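Long-range contact in acyl-coa oxidase (Arabidopsis thaliana, PDB 1W07), which oxidises long- and medium-chain acyl-CoAs to 2-trans-enoyl-CoAs with FAD and molecular oxygen, releasing hydrogen peroxide in plant peroxisomal beta-oxidation: residues Gln130-Thr138 and Val182-Ala190. The protein carries 1 engineered substitution. Sequence-based numbering, arbitrary orientation.
With FAD (flavin-adenine dinucleotide), chain I.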
loop_
_atom_site.group_PDB
_atom_site.type_symbol
_atom_site.label_atom_id
_atom_site.label_comp_id
_atom_site.label_asym_id
_atom_site.label_seq_id
_atom_site.Cartn_x
_atom_site.Cartn_y
_atom_site.Cartn_z
ATOM N N GLN B 130 8.754 -18.405 -33.717
ATOM C CA GLN B 130 7.874 -19.185 -34.580
ATOM C C GLN B 130 6.835 -19.809 -33.653
ATOM O O GLN B 130 5.838 -20.391 -34.090
ATOM C CB GLN B 130 8.655 -20.273 -35.323
ATOM C CG GLN B 130 9.765 -19.738 -36.217
ATOM C CD GLN B 130 10.461 -20.837 -36.988
ATOM O OE1 GLN B 130 9.866 -21.467 -37.863
ATOM N NE2 GLN B 130 11.724 -21.083 -36.661
ATOM N N ILE B 131 7.102 -19.678 -32.357
ATOM C CA ILE B 131 6.202 -20.138 -31.307
ATOM C C ILE B 131 6.338 -19.137 -30.155
ATOM O O ILE B 131 7.353 -18.447 -30.039
ATOM C CB ILE B 131 6.564 -21.539 -30.781
ATOM C CG1 ILE B 131 7.928 -21.501 -30.098
ATOM C CG2 ILE B 131 6.563 -22.541 -31.927
ATOM C CD1 ILE B 131 8.241 -22.752 -29.312
ATOM N N ILE B 132 5.307 -19.049 -29.323
ATOM C CA ILE B 132 5.310 -18.147 -28.181
ATOM C C ILE B 132 4.981 -18.995 -26.960
ATOM O O ILE B 132 3.925 -19.627 -26.890
ATOM C CB ILE B 132 4.269 -17.000 -28.361
ATOM C CG1 ILE B 132 4.685 -16.110 -29.532
ATOM C CG2 ILE B 132 4.184 -16.154 -27.098
ATOM C CD1 ILE B 132 3.679 -15.029 -29.877
ATOM N N GLY B 133 5.901 -19.019 -26.001
ATOM C CA GLY B 133 5.695 -19.838 -24.822
ATOM C C GLY B 133 5.525 -19.091 -23.520
ATOM O O GLY B 133 5.867 -17.910 -23.407
ATOM N N CYS B 134 4.989 -19.797 -22.532
ATOM C CA CYS B 134 4.761 -19.234 -21.211
ATOM C C CYS B 134 5.201 -20.277 -20.185
ATOM O O CYS B 134 5.488 -21.416 -20.548
ATOM C CB CYS B 134 3.280 -18.891 -21.030
ATOM S SG CYS B 134 2.118 -20.250 -21.321
ATOM N N TYR B 135 5.254 -19.876 -18.916
ATOM C CA TYR B 135 5.679 -20.742 -17.815
ATOM C C TYR B 135 4.445 -21.150 -17.009
ATOM O O TYR B 135 3.988 -20.397 -16.151
ATOM C CB TYR B 135 6.650 -19.964 -16.917
ATOM C CG TYR B 135 7.446 -20.800 -15.954
ATOM C CD1 TYR B 135 8.570 -21.505 -16.381
ATOM C CD2 TYR B 135 7.070 -20.903 -14.610
ATOM C CE1 TYR B 135 9.296 -22.290 -15.498
ATOM C CE2 TYR B 135 7.799 -21.690 -13.726
ATOM C CZ TYR B 135 8.906 -22.382 -14.182
ATOM O OH TYR B 135 9.609 -23.192 -13.318
ATOM N N ALA B 136 3.914 -22.343 -17.271
ATOM C CA ALA B 136 2.713 -22.799 -16.582
ATOM C C ALA B 136 2.998 -23.731 -15.410
ATOM O O ALA B 136 2.981 -24.960 -15.540
ATOM C CB ALA B 136 1.762 -23.461 -17.570
ATOM N N GLN B 137 3.263 -23.134 -14.257
ATOM C CA GLN B 137 3.550 -23.935 -13.083
ATOM C C GLN B 137 2.415 -23.814 -12.065
ATOM O O GLN B 137 1.743 -24.792 -11.753
ATOM C CB GLN B 137 4.891 -23.481 -12.488
ATOM C CG GLN B 137 5.272 -24.117 -11.161
ATOM C CD GLN B 137 6.679 -23.738 -10.726
ATOM O OE1 GLN B 137 7.662 -24.167 -11.327
ATOM N NE2 GLN B 137 6.779 -22.909 -9.692
ATOM N N THR B 138 2.196 -22.603 -11.574
ATOM C CA THR B 138 1.168 -22.344 -10.575
ATOM C C THR B 138 -0.236 -22.814 -10.959
ATOM O O THR B 138 -0.638 -22.752 -12.119
ATOM C CB THR B 138 1.130 -20.842 -10.236
ATOM O OG1 THR B 138 2.401 -20.469 -9.696
ATOM C CG2 THR B 138 0.038 -20.538 -9.222
ATOM N N VAL B 182 -2.209 -15.347 -25.686
ATOM C CA VAL B 182 -1.114 -15.337 -26.643
ATOM C C VAL B 182 -0.317 -16.600 -26.909
ATOM O O VAL B 182 -0.213 -17.028 -28.058
ATOM C CB VAL B 182 -0.121 -14.218 -26.285
ATOM C CG1 VAL B 182 1.001 -14.114 -27.354
ATOM C CG2 VAL B 182 -0.892 -12.916 -26.145
ATOM N N SER B 183 0.262 -17.178 -25.859
ATOM C CA SER B 183 1.103 -18.347 -26.022
ATOM C C SER B 183 0.493 -19.478 -26.824
ATOM O O SER B 183 -0.683 -19.818 -26.664
ATOM C CB SER B 183 1.557 -18.871 -24.663
ATOM O OG SER B 183 2.483 -17.974 -24.066
ATOM N N THR B 184 1.306 -20.054 -27.703
ATOM C CA THR B 184 0.869 -21.178 -28.522
ATOM C C THR B 184 1.398 -22.451 -27.872
ATOM O O THR B 184 0.837 -23.527 -28.059
ATOM C CB THR B 184 1.431 -21.099 -29.965
ATOM O OG1 THR B 184 2.866 -21.125 -29.935
ATOM C CG2 THR B 184 0.960 -19.828 -30.651
ATOM N N HIS B 185 2.474 -22.302 -27.099
ATOM C CA HIS B 185 3.117 -23.414 -26.413
ATOM C C HIS B 185 3.417 -23.027 -24.965
ATOM O O HIS B 185 3.326 -21.857 -24.577
ATOM C CB HIS B 185 4.450 -23.790 -27.097
ATOM C CG HIS B 185 4.300 -24.374 -28.470
ATOM N ND1 HIS B 185 3.856 -23.644 -29.550
ATOM C CD2 HIS B 185 4.523 -25.630 -28.930
ATOM C CE1 HIS B 185 3.806 -24.425 -30.615
ATOM N NE2 HIS B 185 4.206 -25.635 -30.265
ATOM N N ALA B 186 3.799 -24.016 -24.170
ATOM C CA ALA B 186 4.132 -23.733 -22.789
ATOM C C ALA B 186 4.886 -24.847 -22.105
ATOM O O ALA B 186 4.756 -26.020 -22.459
ATOM C CB ALA B 186 2.868 -23.436 -22.004
ATOM N N VAL B 187 5.701 -24.471 -21.133
ATOM C CA VAL B 187 6.390 -25.479 -20.357
ATOM C C VAL B 187 5.449 -25.757 -19.184
ATOM O O VAL B 187 5.252 -24.894 -18.319
ATOM C CB VAL B 187 7.746 -24.977 -19.830
ATOM C CG1 VAL B 187 8.316 -25.983 -18.834
ATOM C CG2 VAL B 187 8.709 -24.805 -20.987
ATOM N N VAL B 188 4.838 -26.939 -19.179
ATOM C CA VAL B 188 3.915 -27.309 -18.108
ATOM C C VAL B 188 4.577 -28.191 -17.046
ATOM O O VAL B 188 5.308 -29.127 -17.372
ATOM C CB VAL B 188 2.681 -28.062 -18.665
ATOM C CG1 VAL B 188 1.723 -28.449 -17.509
ATOM C CG2 VAL B 188 1.982 -27.197 -19.731
ATOM N N TYR B 189 4.330 -27.875 -15.775
ATOM C CA TYR B 189 4.895 -28.651 -14.679
ATOM C C TYR B 189 3.814 -29.526 -14.045
ATOM O O TYR B 189 2.732 -29.055 -13.693
ATOM C CB TYR B 189 5.557 -27.727 -13.640
ATOM C CG TYR B 189 6.829 -27.093 -14.167
ATOM C CD1 TYR B 189 6.781 -25.938 -14.948
ATOM C CD2 TYR B 189 8.073 -27.703 -13.971
ATOM C CE1 TYR B 189 7.936 -25.407 -15.525
ATOM C CE2 TYR B 189 9.234 -27.183 -14.554
ATOM C CZ TYR B 189 9.158 -26.038 -15.332
ATOM O OH TYR B 189 10.282 -25.553 -15.960
ATOM N N ALA B 190 4.117 -30.813 -13.931
ATOM C CA ALA B 190 3.180 -31.778 -13.377
ATOM C C ALA B 190 3.936 -32.928 -12.742
ATOM O O ALA B 190 5.144 -33.079 -12.935
ATOM C CB ALA B 190 2.263 -32.312 -14.485
HETATM P PA FAD I . 0.559 -18.846 -0.569
HETATM O O1A FAD I . 1.913 -19.435 -0.663
HETATM O O2A FAD I . -0.600 -19.763 -0.571
HETATM O O5B FAD I . 0.507 -17.908 0.736
HETATM C C5B FAD I . -0.710 -17.280 1.147
HETATM C C4B FAD I . -0.577 -16.771 2.585
HETATM O O4B FAD I . -0.234 -17.899 3.412
HETATM C C3B FAD I . 0.574 -15.768 2.712
HETATM O O3B FAD I . 0.335 -14.900 3.823
HETATM C C2B FAD I . 1.765 -16.682 2.990
HETATM O O2B FAD I . 2.751 -15.989 3.759
HETATM C C1B FAD I . 1.108 -17.726 3.898
HETATM N N9A FAD I . 1.858 -19.003 3.873
HETATM C C8A FAD I . 1.836 -19.911 2.897
HETATM N N7A FAD I . 2.635 -20.930 3.215
HETATM C C5A FAD I . 3.176 -20.669 4.400
HETATM C C6A FAD I . 4.058 -21.353 5.227
HETATM N N6A FAD I . 4.620 -22.494 4.842
HETATM N N1A FAD I . 4.392 -20.787 6.462
HETATM C C2A FAD I . 3.847 -19.553 6.833
HETATM N N3A FAD I . 3.021 -18.927 6.015
HETATM C C4A FAD I . 2.675 -19.445 4.824
HETATM N N1 FAD I . 3.045 -18.591 -11.726
HETATM C C2 FAD I . 3.530 -19.298 -12.834
HETATM O O2 FAD I . 3.685 -20.515 -12.766
HETATM N N3 FAD I . 3.820 -18.602 -14.017
HETATM C C4 FAD I . 3.621 -17.218 -14.088
HETATM O O4 FAD I . 3.911 -16.614 -15.122
HETATM C C4X FAD I . 3.117 -16.529 -12.990
HETATM N N5 FAD I . 2.836 -15.156 -13.070
HETATM C C5X FAD I . 2.313 -14.457 -11.979
HETATM C C6 FAD I . 1.936 -13.126 -12.117
HETATM C C7 FAD I . 1.310 -12.463 -11.068
HETATM C C7M FAD I . 0.898 -11.005 -11.264
HETATM C C8 FAD I . 1.064 -13.136 -9.866
HETATM C C8M FAD I . 0.377 -12.431 -8.694
HETATM C C9 FAD I . 1.452 -14.464 -9.730
HETATM C C9A FAD I . 2.077 -15.135 -10.776
HETATM N N10 FAD I . 2.408 -16.494 -10.679
HETATM C C10 FAD I . 2.838 -17.207 -11.810
HETATM C "C1'" FAD I . 2.203 -17.241 -9.412
HETATM C "C2'" FAD I . 3.318 -16.902 -8.418
HETATM O "O2'" FAD I . 4.594 -17.137 -9.017
HETATM C "C3'" FAD I . 3.235 -17.662 -7.091
HETATM O "O3'" FAD I . 3.264 -19.069 -7.344
HETATM C "C4'" FAD I . 1.969 -17.331 -6.298
HETATM O "O4'" FAD I . 1.588 -15.963 -6.469
HETATM C "C5'" FAD I . 2.220 -17.616 -4.817
HETATM O "O5'" FAD I . 1.125 -17.151 -4.029
HETATM P P FAD I . 0.149 -18.185 -3.283
HETATM O O1P FAD I . -1.229 -17.855 -3.705
HETATM O O2P FAD I . 0.652 -19.559 -3.502
HETATM O O3P FAD I . 0.357 -17.769 -1.746
#
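Strands 133-136 and 185-190 run parallel, their axes 23° apart, and Cys134 O, Val187 O and Ala136 O link them in turn to Val187 N, Ala136 N and Tyr189 N. Ahead of this ladder, Ile132 O accepts two bonds, from Thr184 N at 2.8 Å and from His185 N. In return Ile132 N donates to Thr184 OG1 in a nearly straight bond. With chi1 at 61°, that hydroxyl sits between its own backbone N and carbonyl carbon, where it also shares a 2.7 Å hydrogen bond with His185 ND1, in the plane of the imidazole. Ile131 CG2 approaches this ring obliquely, 3.6 Å from His185 CE1.

Cys134 SG packs tightly against Ala186 CB. Tyr135 and Val187 lie on the other side of the sheet. Strand 185-194 also pairs with 152-156 and 197-207 in the mixed sheet of the acyl-CoA dehydrogenase middle domain, and the end of 130-138 binds the flavin. Tyr135 O accepts from FAD N3, while Gln137 N and Thr138 N both donate to FAD O2. Thr138 OG1 donates to FAD N1, 2.8 Å away.

The Tyr135 and Tyr189 rings meet obliquely, planes at 45°, with Tyr135 CE1 3.4 Å from Tyr189 CE1. Tyr135 OH donates to Gln137 OE1, from above the amide carbonyl plane. Gln137 OE1 lies over one face of the Tyr189 ring. A leucine in place of Tyr135 would probably leave Gln137 OE1 without this donor and Tyr189 without its neighbouring ring. Tyr189 OH is hydrogen-bonded to Gln113 OE1.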